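Local coordinates for protein putative branched-chain amino acid ABC transporter (Rhodospirillum rubrum ATCC 11170, PDB 3HUT) that probably binds a branched-chain or related amino acid outside the cytoplasmic membrane and delivers it to an ABC transporter for uptake, at residues A[115-120]-A[327-332]; A[137-142]-A[194-199]; A[233-238]-A[343-348]; A[240-245]-A[338-343]; A[286-291]-A[310-315]. One frame throughout, in Å; residues are numbered along the deposited sequence.

Contact 1 (A[115-120]-A[327-332])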
# COMPACT_ATOMS: atom_id res chain seq x y z
N TRP A 115 16.09 8.17 8.45
CA TRP A 115 15.01 9.13 8.60
C TRP A 115 13.77 8.91 7.74
O TRP A 115 12.79 9.63 7.89
CB TRP A 115 15.56 10.55 8.37
CG TRP A 115 16.70 10.87 9.29
CD1 TRP A 115 17.99 10.46 9.16
CD2 TRP A 115 16.62 11.58 10.53
NE1 TRP A 115 18.73 10.87 10.26
CE2 TRP A 115 17.91 11.55 11.11
CE3 TRP A 115 15.59 12.23 11.22
CZ2 TRP A 115 18.19 12.16 12.35
CZ3 TRP A 115 15.87 12.83 12.45
CH2 TRP A 115 17.16 12.79 12.99
N GLN A 116 13.81 7.92 6.85
CA GLN A 116 12.68 7.62 5.98
C GLN A 116 11.73 6.56 6.51
O GLN A 116 12.16 5.55 7.09
CB GLN A 116 13.16 7.19 4.59
CG GLN A 116 13.49 8.34 3.64
CD GLN A 116 14.67 9.16 4.12
OE1 GLN A 116 15.74 8.62 4.42
NE2 GLN A 116 14.48 10.48 4.19
N PHE A 117 10.44 6.78 6.30
CA PHE A 117 9.39 5.86 6.72
C PHE A 117 8.32 5.86 5.64
O PHE A 117 8.17 6.84 4.92
CB PHE A 117 8.78 6.31 8.06
CG PHE A 117 9.77 6.37 9.18
CD1 PHE A 117 10.07 5.23 9.93
CD2 PHE A 117 10.44 7.56 9.47
CE1 PHE A 117 11.02 5.29 10.96
CE2 PHE A 117 11.38 7.62 10.49
CZ PHE A 117 11.67 6.48 11.23
N ARG A 118 7.59 4.76 5.52
CA ARG A 118 6.52 4.64 4.53
C ARG A 118 5.29 4.02 5.16
O ARG A 118 5.40 3.12 6.01
CB ARG A 118 6.99 3.77 3.35
CG ARG A 118 7.64 2.46 3.77
CD ARG A 118 7.56 1.39 2.69
NE ARG A 118 8.14 1.85 1.45
CZ ARG A 118 9.28 1.40 0.93
NH1 ARG A 118 9.99 0.47 1.55
NH2 ARG A 118 9.72 1.91 -0.20
N ALA A 119 4.11 4.50 4.76
CA ALA A 119 2.87 3.98 5.30
C ALA A 119 2.42 2.75 4.52
O ALA A 119 1.68 1.91 5.03
CB ALA A 119 1.79 5.05 5.24
N ILE A 120 2.90 2.64 3.28
CA ILE A 120 2.56 1.53 2.40
C ILE A 120 3.64 0.45 2.53
O ILE A 120 4.69 0.69 3.12
CB ILE A 120 2.48 2.02 0.94
CG1 ILE A 120 1.79 0.99 0.05
CG2 ILE A 120 3.88 2.30 0.42
CD1 ILE A 120 1.42 1.54 -1.32
N GLU A 327 14.62 -2.70 13.18
CA GLU A 327 15.96 -2.65 12.60
C GLU A 327 15.99 -1.90 11.27
O GLU A 327 16.75 -0.95 11.11
CB GLU A 327 16.51 -4.08 12.42
CG GLU A 327 17.88 -4.13 11.78
CD GLU A 327 18.53 -5.51 11.87
OE1 GLU A 327 18.68 -6.05 12.99
OE2 GLU A 327 18.91 -6.04 10.80
N THR A 328 15.16 -2.31 10.32
CA THR A 328 15.14 -1.70 8.98
C THR A 328 14.15 -0.57 8.74
O THR A 328 14.30 0.18 7.76
CB THR A 328 14.84 -2.75 7.92
OG1 THR A 328 13.52 -3.25 8.13
CG2 THR A 328 15.84 -3.91 8.00
N ARG A 329 13.13 -0.46 9.60
CA ARG A 329 12.08 0.55 9.45
C ARG A 329 11.11 0.15 8.34
O ARG A 329 10.22 0.91 7.99
CB ARG A 329 12.66 1.93 9.14
CG ARG A 329 13.35 2.61 10.33
CD ARG A 329 14.21 3.79 9.87
NE ARG A 329 15.36 3.34 9.10
CZ ARG A 329 15.48 3.43 7.78
NH1 ARG A 329 14.50 3.97 7.05
NH2 ARG A 329 16.56 2.96 7.17
N GLU A 330 11.29 -1.04 7.77
CA GLU A 330 10.42 -1.50 6.69
C GLU A 330 9.01 -1.74 7.24
O GLU A 330 8.84 -2.22 8.36
CB GLU A 330 10.96 -2.78 6.06
CG GLU A 330 10.22 -3.19 4.80
CD GLU A 330 10.19 -2.09 3.76
OE1 GLU A 330 11.25 -1.81 3.14
OE2 GLU A 330 9.12 -1.49 3.57
N THR A 331 8.00 -1.42 6.43
CA THR A 331 6.61 -1.56 6.83
C THR A 331 6.00 -2.93 6.55
O THR A 331 6.14 -3.46 5.45
CB THR A 331 5.73 -0.50 6.14
OG1 THR A 331 6.29 0.80 6.36
CG2 THR A 331 4.31 -0.52 6.69
N THR A 332 5.34 -3.50 7.55
CA THR A 332 4.65 -4.78 7.40
C THR A 332 3.24 -4.53 7.91
O THR A 332 3.02 -3.66 8.75
CB THR A 332 5.32 -5.92 8.21
OG1 THR A 332 5.38 -5.56 9.59
CG2 THR A 332 6.72 -6.21 7.68
O HOH W 1 8.28 2.76 7.29

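Contact 2 (A[137-142]-A[194-199])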
# COMPACT_ATOMS: atom_id res chain seq x y z
N ASP A 137 -3.69 -23.26 3.46
CA ASP A 137 -4.92 -23.82 2.91
C ASP A 137 -4.72 -25.22 2.36
O ASP A 137 -5.63 -25.79 1.75
CB ASP A 137 -5.51 -22.89 1.84
CG ASP A 137 -6.22 -21.70 2.43
OD1 ASP A 137 -6.29 -21.62 3.67
OD2 ASP A 137 -6.71 -20.83 1.66
N GLY A 138 -3.52 -25.77 2.55
CA GLY A 138 -3.26 -27.13 2.11
C GLY A 138 -2.60 -27.39 0.77
O GLY A 138 -2.40 -28.54 0.40
N PHE A 139 -2.25 -26.34 0.04
CA PHE A 139 -1.63 -26.50 -1.27
C PHE A 139 -0.14 -26.80 -1.18
O PHE A 139 0.57 -26.26 -0.33
CB PHE A 139 -1.87 -25.25 -2.11
CG PHE A 139 -3.32 -25.01 -2.42
CD1 PHE A 139 -3.99 -25.84 -3.32
CD2 PHE A 139 -4.02 -24.00 -1.77
CE1 PHE A 139 -5.35 -25.66 -3.56
CE2 PHE A 139 -5.38 -23.82 -2.00
CZ PHE A 139 -6.05 -24.65 -2.90
N THR A 140 0.32 -27.68 -2.07
CA THR A 140 1.72 -28.07 -2.11
C THR A 140 2.31 -27.92 -3.51
O THR A 140 3.52 -28.03 -3.69
CB THR A 140 1.92 -29.52 -1.64
OG1 THR A 140 1.05 -30.38 -2.37
CG2 THR A 140 1.61 -29.63 -0.16
N SER A 141 1.45 -27.67 -4.50
CA SER A 141 1.91 -27.48 -5.87
C SER A 141 1.05 -26.39 -6.50
O SER A 141 -0.18 -26.46 -6.45
CB SER A 141 1.79 -28.76 -6.70
OG SER A 141 0.45 -28.98 -7.09
N VAL A 142 1.69 -25.39 -7.09
CA VAL A 142 0.94 -24.30 -7.69
C VAL A 142 1.53 -23.84 -9.01
O VAL A 142 2.68 -24.14 -9.35
CB VAL A 142 0.90 -23.09 -6.72
CG1 VAL A 142 2.31 -22.53 -6.55
CG2 VAL A 142 -0.07 -22.02 -7.22
N ALA A 194 -0.84 -30.19 -14.17
CA ALA A 194 -1.85 -30.43 -13.15
C ALA A 194 -1.60 -29.83 -11.76
O ALA A 194 -1.69 -30.53 -10.75
CB ALA A 194 -2.10 -31.94 -13.02
N PRO A 195 -1.28 -28.53 -11.69
CA PRO A 195 -1.05 -27.95 -10.36
C PRO A 195 -2.36 -27.97 -9.58
O PRO A 195 -3.43 -28.12 -10.16
CB PRO A 195 -0.59 -26.52 -10.70
CG PRO A 195 -1.33 -26.22 -11.97
CD PRO A 195 -1.17 -27.51 -12.75
N GLN A 196 -2.28 -27.84 -8.25
CA GLN A 196 -3.49 -27.85 -7.42
C GLN A 196 -4.17 -26.48 -7.42
O GLN A 196 -5.37 -26.38 -7.20
CB GLN A 196 -3.14 -28.21 -5.98
CG GLN A 196 -2.42 -29.53 -5.80
CD GLN A 196 -2.00 -29.74 -4.36
OE1 GLN A 196 -1.51 -28.81 -3.71
NE2 GLN A 196 -2.17 -30.96 -3.85
N ALA A 197 -3.39 -25.43 -7.67
CA ALA A 197 -3.95 -24.09 -7.68
C ALA A 197 -3.10 -23.15 -8.52
O ALA A 197 -2.00 -23.50 -8.95
CB ALA A 197 -4.07 -23.56 -6.25
N ILE A 198 -3.62 -21.94 -8.72
CA ILE A 198 -2.95 -20.92 -9.51
C ILE A 198 -2.82 -19.62 -8.73
O ILE A 198 -3.77 -19.18 -8.08
CB ILE A 198 -3.75 -20.62 -10.80
CG1 ILE A 198 -3.94 -21.91 -11.60
CG2 ILE A 198 -3.02 -19.57 -11.64
CD1 ILE A 198 -4.85 -21.76 -12.81
N TYR A 199 -1.64 -19.01 -8.80
CA TYR A 199 -1.42 -17.73 -8.14
C TYR A 199 -1.13 -16.72 -9.24
O TYR A 199 -0.22 -16.91 -10.04
CB TYR A 199 -0.22 -17.77 -7.19
CG TYR A 199 0.02 -16.43 -6.54
CD1 TYR A 199 -0.87 -15.93 -5.59
CD2 TYR A 199 1.09 -15.62 -6.92
CE1 TYR A 199 -0.72 -14.65 -5.04
CE2 TYR A 199 1.25 -14.33 -6.38
CZ TYR A 199 0.34 -13.86 -5.44
OH TYR A 199 0.48 -12.60 -4.90
O HOH W 2 -1.19 -30.59 -0.98

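Contact 3 (A[233-238]-A[343-348])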
# COMPACT_ATOMS: atom_id res chain seq x y z
N LYS A 233 -13.77 -3.21 -11.01
CA LYS A 233 -13.59 -3.53 -12.42
C LYS A 233 -13.21 -4.99 -12.64
O LYS A 233 -13.51 -5.56 -13.68
CB LYS A 233 -12.53 -2.61 -13.05
CG LYS A 233 -12.95 -1.14 -13.05
CD LYS A 233 -11.88 -0.22 -13.63
CE LYS A 233 -11.82 -0.27 -15.16
NZ LYS A 233 -11.21 -1.51 -15.72
N PHE A 234 -12.57 -5.60 -11.65
CA PHE A 234 -12.18 -7.00 -11.77
C PHE A 234 -13.44 -7.83 -11.97
O PHE A 234 -13.47 -8.76 -12.78
CB PHE A 234 -11.44 -7.47 -10.51
CG PHE A 234 -10.97 -8.90 -10.57
CD1 PHE A 234 -10.19 -9.34 -11.65
CD2 PHE A 234 -11.26 -9.79 -9.55
CE1 PHE A 234 -9.72 -10.66 -11.70
CE2 PHE A 234 -10.80 -11.10 -9.58
CZ PHE A 234 -10.02 -11.54 -10.66
N ILE A 235 -14.49 -7.48 -11.24
CA ILE A 235 -15.76 -8.18 -11.33
C ILE A 235 -16.55 -7.74 -12.57
O ILE A 235 -17.14 -8.56 -13.26
CB ILE A 235 -16.60 -7.95 -10.05
CG1 ILE A 235 -15.83 -8.50 -8.85
CG2 ILE A 235 -17.97 -8.60 -10.19
CD1 ILE A 235 -16.44 -8.16 -7.50
N ASP A 236 -16.55 -6.44 -12.86
CA ASP A 236 -17.27 -5.96 -14.03
C ASP A 236 -16.67 -6.56 -15.30
O ASP A 236 -17.39 -6.84 -16.26
CB ASP A 236 -17.21 -4.43 -14.14
CG ASP A 236 -17.84 -3.74 -12.96
OD1 ASP A 236 -18.88 -4.21 -12.46
OD2 ASP A 236 -17.29 -2.70 -12.53
N LEU A 237 -15.36 -6.77 -15.30
CA LEU A 237 -14.66 -7.33 -16.45
C LEU A 237 -14.67 -8.85 -16.52
O LEU A 237 -14.67 -9.42 -17.62
CB LEU A 237 -13.20 -6.85 -16.46
CG LEU A 237 -12.96 -5.35 -16.67
CD1 LEU A 237 -11.48 -5.05 -16.49
CD2 LEU A 237 -13.44 -4.94 -18.08
N GLY A 238 -14.67 -9.51 -15.37
CA GLY A 238 -14.65 -10.97 -15.36
C GLY A 238 -15.97 -11.69 -15.15
O GLY A 238 -16.11 -12.84 -15.54
N GLY A 343 -20.67 -11.62 -6.98
CA GLY A 343 -20.45 -10.29 -7.51
C GLY A 343 -19.79 -9.22 -6.66
O GLY A 343 -19.87 -8.04 -7.01
N ASP A 344 -19.14 -9.59 -5.57
CA ASP A 344 -18.45 -8.60 -4.75
C ASP A 344 -17.39 -9.27 -3.90
O ASP A 344 -17.42 -10.49 -3.70
CB ASP A 344 -19.43 -7.84 -3.85
CG ASP A 344 -18.93 -6.45 -3.47
OD1 ASP A 344 -17.72 -6.15 -3.66
OD2 ASP A 344 -19.74 -5.66 -2.98
N PHE A 345 -16.45 -8.48 -3.41
CA PHE A 345 -15.38 -9.00 -2.56
C PHE A 345 -15.94 -9.21 -1.16
O PHE A 345 -16.60 -8.33 -0.60
CB PHE A 345 -14.22 -8.00 -2.53
CG PHE A 345 -13.60 -7.75 -3.87
CD1 PHE A 345 -12.70 -8.66 -4.42
CD2 PHE A 345 -13.93 -6.61 -4.60
CE1 PHE A 345 -12.14 -8.44 -5.67
CE2 PHE A 345 -13.38 -6.38 -5.85
CZ PHE A 345 -12.48 -7.30 -6.39
N ARG A 346 -15.68 -10.38 -0.59
CA ARG A 346 -16.17 -10.73 0.74
C ARG A 346 -15.02 -10.95 1.72
O ARG A 346 -14.02 -11.58 1.38
CB ARG A 346 -17.02 -12.00 0.67
CG ARG A 346 -18.26 -11.89 -0.23
CD ARG A 346 -19.18 -10.78 0.27
NE ARG A 346 -20.48 -10.76 -0.40
CZ ARG A 346 -20.66 -10.53 -1.70
NH1 ARG A 346 -19.61 -10.31 -2.47
NH2 ARG A 346 -21.88 -10.52 -2.22
N VAL A 347 -15.16 -10.42 2.92
CA VAL A 347 -14.14 -10.62 3.93
C VAL A 347 -14.28 -12.06 4.42
O VAL A 347 -15.34 -12.45 4.93
CB VAL A 347 -14.31 -9.65 5.12
CG1 VAL A 347 -13.23 -9.90 6.16
CG2 VAL A 347 -14.23 -8.21 4.62
N ILE A 348 -13.23 -12.86 4.25
CA ILE A 348 -13.25 -14.26 4.65
C ILE A 348 -13.32 -14.43 6.17
O ILE A 348 -14.18 -15.21 6.64
CB ILE A 348 -12.00 -15.00 4.12
CG1 ILE A 348 -12.04 -15.04 2.59
CG2 ILE A 348 -11.94 -16.41 4.69
CD1 ILE A 348 -10.82 -15.66 1.96

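Contact 4 (A[240-245]-A[338-343])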
# COMPACT_ATOMS: atom_id res chain seq x y z
N PRO A 240 -18.93 -13.95 -13.99
CA PRO A 240 -18.91 -15.30 -13.41
C PRO A 240 -17.52 -15.93 -13.31
O PRO A 240 -17.24 -16.69 -12.38
CB PRO A 240 -19.84 -16.09 -14.33
CG PRO A 240 -20.85 -15.05 -14.74
CD PRO A 240 -19.97 -13.85 -15.04
N ALA A 241 -16.66 -15.63 -14.27
CA ALA A 241 -15.32 -16.22 -14.29
C ALA A 241 -14.43 -15.88 -13.10
O ALA A 241 -13.48 -16.61 -12.80
CB ALA A 241 -14.61 -15.85 -15.60
N VAL A 242 -14.71 -14.78 -12.40
CA VAL A 242 -13.87 -14.41 -11.26
C VAL A 242 -14.43 -14.84 -9.91
O VAL A 242 -13.83 -14.58 -8.87
CB VAL A 242 -13.57 -12.88 -11.24
CG1 VAL A 242 -12.79 -12.51 -12.50
CG2 VAL A 242 -14.85 -12.07 -11.14
N GLU A 243 -15.58 -15.51 -9.92
CA GLU A 243 -16.17 -15.99 -8.68
C GLU A 243 -15.21 -16.98 -8.03
O GLU A 243 -14.67 -17.86 -8.70
CB GLU A 243 -17.51 -16.69 -8.96
CG GLU A 243 -18.64 -15.75 -9.31
CD GLU A 243 -19.15 -14.97 -8.11
OE1 GLU A 243 -19.65 -15.61 -7.16
OE2 GLU A 243 -19.06 -13.73 -8.12
N GLY A 244 -14.99 -16.84 -6.73
CA GLY A 244 -14.10 -17.75 -6.04
C GLY A 244 -12.65 -17.33 -5.97
O GLY A 244 -11.87 -17.93 -5.24
N VAL A 245 -12.26 -16.30 -6.73
CA VAL A 245 -10.88 -15.84 -6.69
C VAL A 245 -10.57 -15.26 -5.31
O VAL A 245 -11.39 -14.54 -4.73
CB VAL A 245 -10.60 -14.77 -7.78
CG1 VAL A 245 -9.18 -14.21 -7.64
CG2 VAL A 245 -10.75 -15.39 -9.17
N LEU A 338 -9.71 -11.89 1.23
CA LEU A 338 -11.02 -11.76 0.61
C LEU A 338 -11.27 -12.84 -0.43
O LEU A 338 -10.35 -13.51 -0.88
CB LEU A 338 -11.13 -10.39 -0.08
CG LEU A 338 -10.75 -9.14 0.72
CD1 LEU A 338 -10.63 -7.96 -0.23
CD2 LEU A 338 -11.81 -8.87 1.78
N VAL A 339 -12.54 -13.00 -0.80
CA VAL A 339 -12.92 -13.95 -1.84
C VAL A 339 -14.04 -13.29 -2.61
O VAL A 339 -14.86 -12.56 -2.04
CB VAL A 339 -13.42 -15.31 -1.26
CG1 VAL A 339 -14.72 -15.12 -0.50
CG2 VAL A 339 -13.61 -16.31 -2.39
N VAL A 340 -14.06 -13.50 -3.92
CA VAL A 340 -15.10 -12.94 -4.76
C VAL A 340 -16.27 -13.91 -4.70
O VAL A 340 -16.13 -15.06 -5.08
CB VAL A 340 -14.65 -12.83 -6.23
CG1 VAL A 340 -15.80 -12.30 -7.09
CG2 VAL A 340 -13.43 -11.91 -6.33
N ARG A 341 -17.40 -13.45 -4.19
CA ARG A 341 -18.57 -14.31 -4.12
C ARG A 341 -19.82 -13.50 -4.40
O ARG A 341 -20.03 -12.44 -3.81
CB ARG A 341 -18.67 -14.98 -2.74
CG ARG A 341 -19.61 -16.18 -2.72
CD ARG A 341 -19.13 -17.27 -3.69
NE ARG A 341 -17.90 -17.92 -3.24
CZ ARG A 341 -17.18 -18.77 -3.99
NH1 ARG A 341 -17.56 -19.06 -5.22
NH2 ARG A 341 -16.08 -19.33 -3.49
N GLU A 342 -20.63 -13.99 -5.32
CA GLU A 342 -21.86 -13.31 -5.70
C GLU A 342 -21.67 -11.86 -6.13
O GLU A 342 -22.38 -10.98 -5.67
CB GLU A 342 -22.88 -13.40 -4.57
CG GLU A 342 -23.37 -14.82 -4.32
CD GLU A 342 -24.38 -14.90 -3.20
OE1 GLU A 342 -25.38 -14.15 -3.24
OE2 GLU A 342 -24.18 -15.72 -2.27
N GLY A 343 -20.67 -11.62 -6.98
CA GLY A 343 -20.45 -10.29 -7.51
C GLY A 343 -19.79 -9.22 -6.66
O GLY A 343 -19.87 -8.04 -7.01
O HOH W 3 -19.98 -18.31 -6.99

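Contact 5 (A[286-291]-A[310-315])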
# COMPACT_ATOMS: atom_id res chain seq x y z
N VAL A 286 -0.87 10.24 7.95
CA VAL A 286 -1.08 11.37 8.85
C VAL A 286 -1.32 10.88 10.28
O VAL A 286 -0.74 11.41 11.23
CB VAL A 286 -2.27 12.24 8.38
CG1 VAL A 286 -2.58 13.30 9.42
CG2 VAL A 286 -1.95 12.89 7.04
N GLY A 287 -2.16 9.87 10.42
CA GLY A 287 -2.44 9.33 11.74
C GLY A 287 -1.21 8.75 12.42
O GLY A 287 -1.02 8.92 13.62
N ILE A 288 -0.38 8.05 11.66
CA ILE A 288 0.84 7.47 12.20
C ILE A 288 1.75 8.58 12.70
O ILE A 288 2.33 8.49 13.79
CB ILE A 288 1.58 6.62 11.13
CG1 ILE A 288 0.78 5.34 10.84
CG2 ILE A 288 3.00 6.27 11.62
CD1 ILE A 288 1.33 4.49 9.71
N MSE A 289 1.87 9.63 11.90
CA MSE A 289 2.71 10.78 12.25
C MSE A 289 2.20 11.47 13.51
O MSE A 289 2.97 11.72 14.44
CB MSE A 289 2.73 11.78 11.09
CG MSE A 289 3.57 13.02 11.33
SE MSE A 289 5.47 12.65 11.48
CE MSE A 289 5.92 12.62 9.59
N LEU A 290 0.91 11.77 13.55
CA LEU A 290 0.31 12.44 14.70
C LEU A 290 0.45 11.64 15.98
O LEU A 290 0.73 12.19 17.04
CB LEU A 290 -1.16 12.76 14.41
CG LEU A 290 -1.39 13.82 13.33
CD1 LEU A 290 -2.88 13.94 13.01
CD2 LEU A 290 -0.84 15.16 13.81
N ALA A 291 0.24 10.33 15.90
CA ALA A 291 0.37 9.49 17.09
C ALA A 291 1.81 9.59 17.60
O ALA A 291 2.04 9.66 18.80
CB ALA A 291 0.02 8.04 16.76
N ALA A 310 9.71 5.59 14.40
CA ALA A 310 10.32 4.27 14.29
C ALA A 310 9.70 3.28 15.28
O ALA A 310 9.77 2.07 15.07
CB ALA A 310 11.82 4.38 14.54
N ALA A 311 9.10 3.80 16.35
CA ALA A 311 8.48 2.95 17.38
C ALA A 311 7.12 2.38 16.95
O ALA A 311 6.57 1.50 17.63
CB ALA A 311 8.33 3.74 18.67
N THR A 312 6.58 2.87 15.84
CA THR A 312 5.29 2.39 15.33
C THR A 312 5.36 0.87 15.25
O THR A 312 6.16 0.31 14.51
CB THR A 312 5.00 2.97 13.93
OG1 THR A 312 5.04 4.40 13.99
CG2 THR A 312 3.62 2.53 13.46
N ASP A 313 4.50 0.20 16.01
CA ASP A 313 4.55 -1.25 16.05
C ASP A 313 3.22 -1.97 15.83
O ASP A 313 3.19 -3.06 15.29
CB ASP A 313 5.11 -1.66 17.42
CG ASP A 313 5.44 -3.14 17.51
OD1 ASP A 313 6.46 -3.55 16.93
OD2 ASP A 313 4.67 -3.88 18.14
N ARG A 314 2.13 -1.34 16.24
CA ARG A 314 0.82 -1.95 16.17
C ARG A 314 -0.26 -0.90 15.85
O ARG A 314 -1.33 -0.89 16.44
CB ARG A 314 0.58 -2.63 17.53
CG ARG A 314 -0.82 -3.09 17.87
CD ARG A 314 -1.03 -4.58 17.62
NE ARG A 314 -2.35 -5.02 18.10
CZ ARG A 314 -3.47 -4.31 17.98
NH1 ARG A 314 -3.44 -3.12 17.39
NH2 ARG A 314 -4.62 -4.79 18.42
N TYR A 315 0.03 -0.02 14.90
CA TYR A 315 -0.91 1.03 14.52
C TYR A 315 -2.18 0.44 13.89
O TYR A 315 -2.11 -0.26 12.90
CB TYR A 315 -0.26 1.99 13.53
CG TYR A 315 -1.11 3.19 13.21
CD1 TYR A 315 -1.20 4.26 14.10
CD2 TYR A 315 -1.88 3.24 12.04
CE1 TYR A 315 -2.04 5.36 13.83
CE2 TYR A 315 -2.72 4.32 11.77
CZ TYR A 315 -2.79 5.38 12.67
OH TYR A 315 -3.62 6.44 12.41
O HOH W 4 3.04 6.08 15.08

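Contact 1 (A[115-120]-A[327-332])
Glu330 OE2 is gripped by two donors. Arg118 NH1 reaches the syn lone pair of Glu330 OE2 at 2.9 Å as a salt bridge, with guanidinium and carboxylate nearly coplanar, while the backbone N of Thr331 comes to the same oxygen from above the carboxylate plane at 3.1 Å. The glutamate chain folds back at chi2 (55°), which sets CD beside its own backbone. Arg118 is held further by NE on Ala104 O and NH2 on His106 O. One residue on, Thr331 OG1 gives a short 2.5 Å bond to Arg118 O and accepts from a water that also joins Arg118 N to Arg329 O. Arg329 NH1 bonds Gln116 O, which lies in the guanidinium plane, at 2.8 Å, and Ile110 O as well. Arg329 CG lies 3.6 Å from Phe117 CE1, the guanidinium standing almost perpendicular to the ring. The contact fastens the last strand of the parallel sheet, 116-118, to the start of strand 331-341, which runs on into the mixed sheet of the other lobe of this periplasmic binding protein fold. The carboxylate of Glu330 probably offsets much of the charge of the buried Arg118, whose NE and NH2 go to backbone carbonyls.

Contact 2 (A[137-142]-A[194-199])
Gln196 starts with CG anti to its carbonyl carbon (chi1 -56°) and then runs extended (chi2 174°), carrying its amide across to the backbone of Thr140. There Gln196 OE1 accepts two bonds: an almost straight one from Thr140 N at 2.7 Å, and a longer one from Ser141 N at 3.3 Å that arrives from above the amide plane. NE2 of the same amide donates to a water that also bonds Gly138 O and Thr140 OG1. At the other end of the residue, Gln196 N is shared by Ser141 O at 3.1 Å and Ser141 OG at 3.2 Å. The Phe139 ring takes Ala197 CB over one face, offset toward the rim, in a CH-pi contact 3.9 Å from the centroid; Gln196 CB sits at the ring edge. Val142 CG2 rests against Ala197 O and, farther on, Tyr199 CB. Here parallel strands 141-147 and 197-201 of the mixed sheet begin side by side, just after Gly138 has ended helix 126-136 in a Schellman motif. The Gln196 side-chain carbonyl thus satisfies two successive backbone N-H groups where the turn leads into strand 141-147.

Contact 3 (A[233-238]-A[343-348])
Gly343 meets Ile235 through its carbonyl: Gly343 O lies 3.5 Å from Ile235 CD1, and the CG2 branch of the same isoleucine touches that oxygen too. The glycine has positive phi (77°), a backbone shape that favours a residue without a side chain, and it carries the chain round from strand 331-341 into strand 344-347. At Asp344 the backbone makes the contact, CA standing 3.4 Å from Ile235 CD1, while CB points away from the helix. Asp344 OD1 accepts from Phe345 N at 2.7 Å, met on its anti side and somewhat out of the carboxylate plane. The two strands joined here form an antiparallel hairpin at the margin of the mixed sheet, in one lobe of the periplasmic binding protein fold, and helix 232-238 packs against it. The axes of 233-238 and 344-347 approach to 9.2 Å, with 130° between their directions. Phe345 follows, its CG anti to the carbonyl carbon (chi1 -61°) and its ring reaching toward the helix. Ile235 CD1 sits over one face of that ring, offset toward the rim, 4.2 Å from the Phe345 centroid in a CH-pi contact. Beside it, Phe345 CE1 comes within 4.2 Å of Phe234 CD2, an oblique meeting of the two rings. Phe345 also packs on Val340 and stands edge-to-face with Tyr230, whereas Phe234 also touches Leu211 of helix 204-216.

Contact 4 (A[240-245]-A[338-343])
Glu243 reaches across to the 338-343 strand end from a CB directed neither toward nor away from the strand. CG is anti to the carbonyl carbon (chi1 -74°), and a bend at chi2 (-73°) turns CD toward the backbone of Glu342 and Gly343. At the tip the carboxylate takes one N-H on each oxygen: Glu243 OE1 receives Glu342 N at 2.6 Å on its syn lone pair, and Glu243 OE2 receives Gly343 N at 2.9 Å, also on the syn side. OE1 further accepts from a water held by Arg341 NH1. An alanine in place of Glu243 would probably leave the N-H groups of Glu342 and Gly343 without these acceptors and the turn less firmly fixed. One residue on, Gly244 N donates to Val340 O at 2.7 Å, and Val340 N to Val245 O at 3.0 Å. Gly244, with positive phi, is the third residue of a type II beta turn from Val242 to Val245, and the Arg341 guanidinium lies with one face over its backbone. Val340 CB packs on Val242 O. The pairing leads into the antiparallel match of strands 246-249 and 331-341 in the mixed sheet. One carboxylate bridging successive backbone N-H groups would favour the ionised form, with Arg341 nearby likely to add to that preference.

Contact 5 (A[286-291]-A[310-315])
Tyr315 lays one ring face on Ile288, whose CG1 stands over the ring centre, 3.6 Å from the centroid, in a CH-pi contact. This joins helix 277-296 to the start of strand 315-317 and the loop before it, in the lobe of the periplasmic binding protein fold built round the five-stranded parallel sheet. Ala291 CB lies at the ring edge, one helical turn beyond Gly287. Tyr315 OH comes to 3.2 Å from Gly287 CA, where any CB would collide with it, so glycine is what lets the ring lie this close to the helix. CG of Tyr315 is anti to the backbone N (chi1 -173°), which starts the ring toward the helix. An alanine in place of Tyr315 would probably open a gap beside Gly287 and leave Ile288 CG1 without its aromatic partner. Farther out, Tyr315 pairs through its backbone with Thr322, while its side chain also touches Gln31 of helix 18-37. Ile288 reaches Leu309 and Phe324 as well, and its CG2 is 3.6 Å from Thr312 OG1. That hydroxyl is hydrogen-bonded to Leu309 O. A water completes the set, donating to Thr312 OG1 and to Ile288 O, at 2.8 Å in each case.

The five contacts divide between the two lobes of the binding protein. Contacts 1 and 5 lie in the lobe of the parallel sheet, centres 11 Å apart, and touch where Phe117 packs on Ala310. Contacts 3 and 4 sit in the other lobe, centres 5 Å apart, sharing Gly343 and the hairpin of strands 331-341 and 344-347. Contact 2 joins two more strands of that mixed sheet, its centre 18 Å from contact 4. Strand 331-341 spans from contact 1 to contact 4, about 33 Å between centres. Along the chain contact 2 closes first, within the loop of contact 1; contact 5 is nested inside contacts 1, 3 and 4. The chain therefore passes repeatedly between lobes, consistent with a hinged ligand-binding cleft.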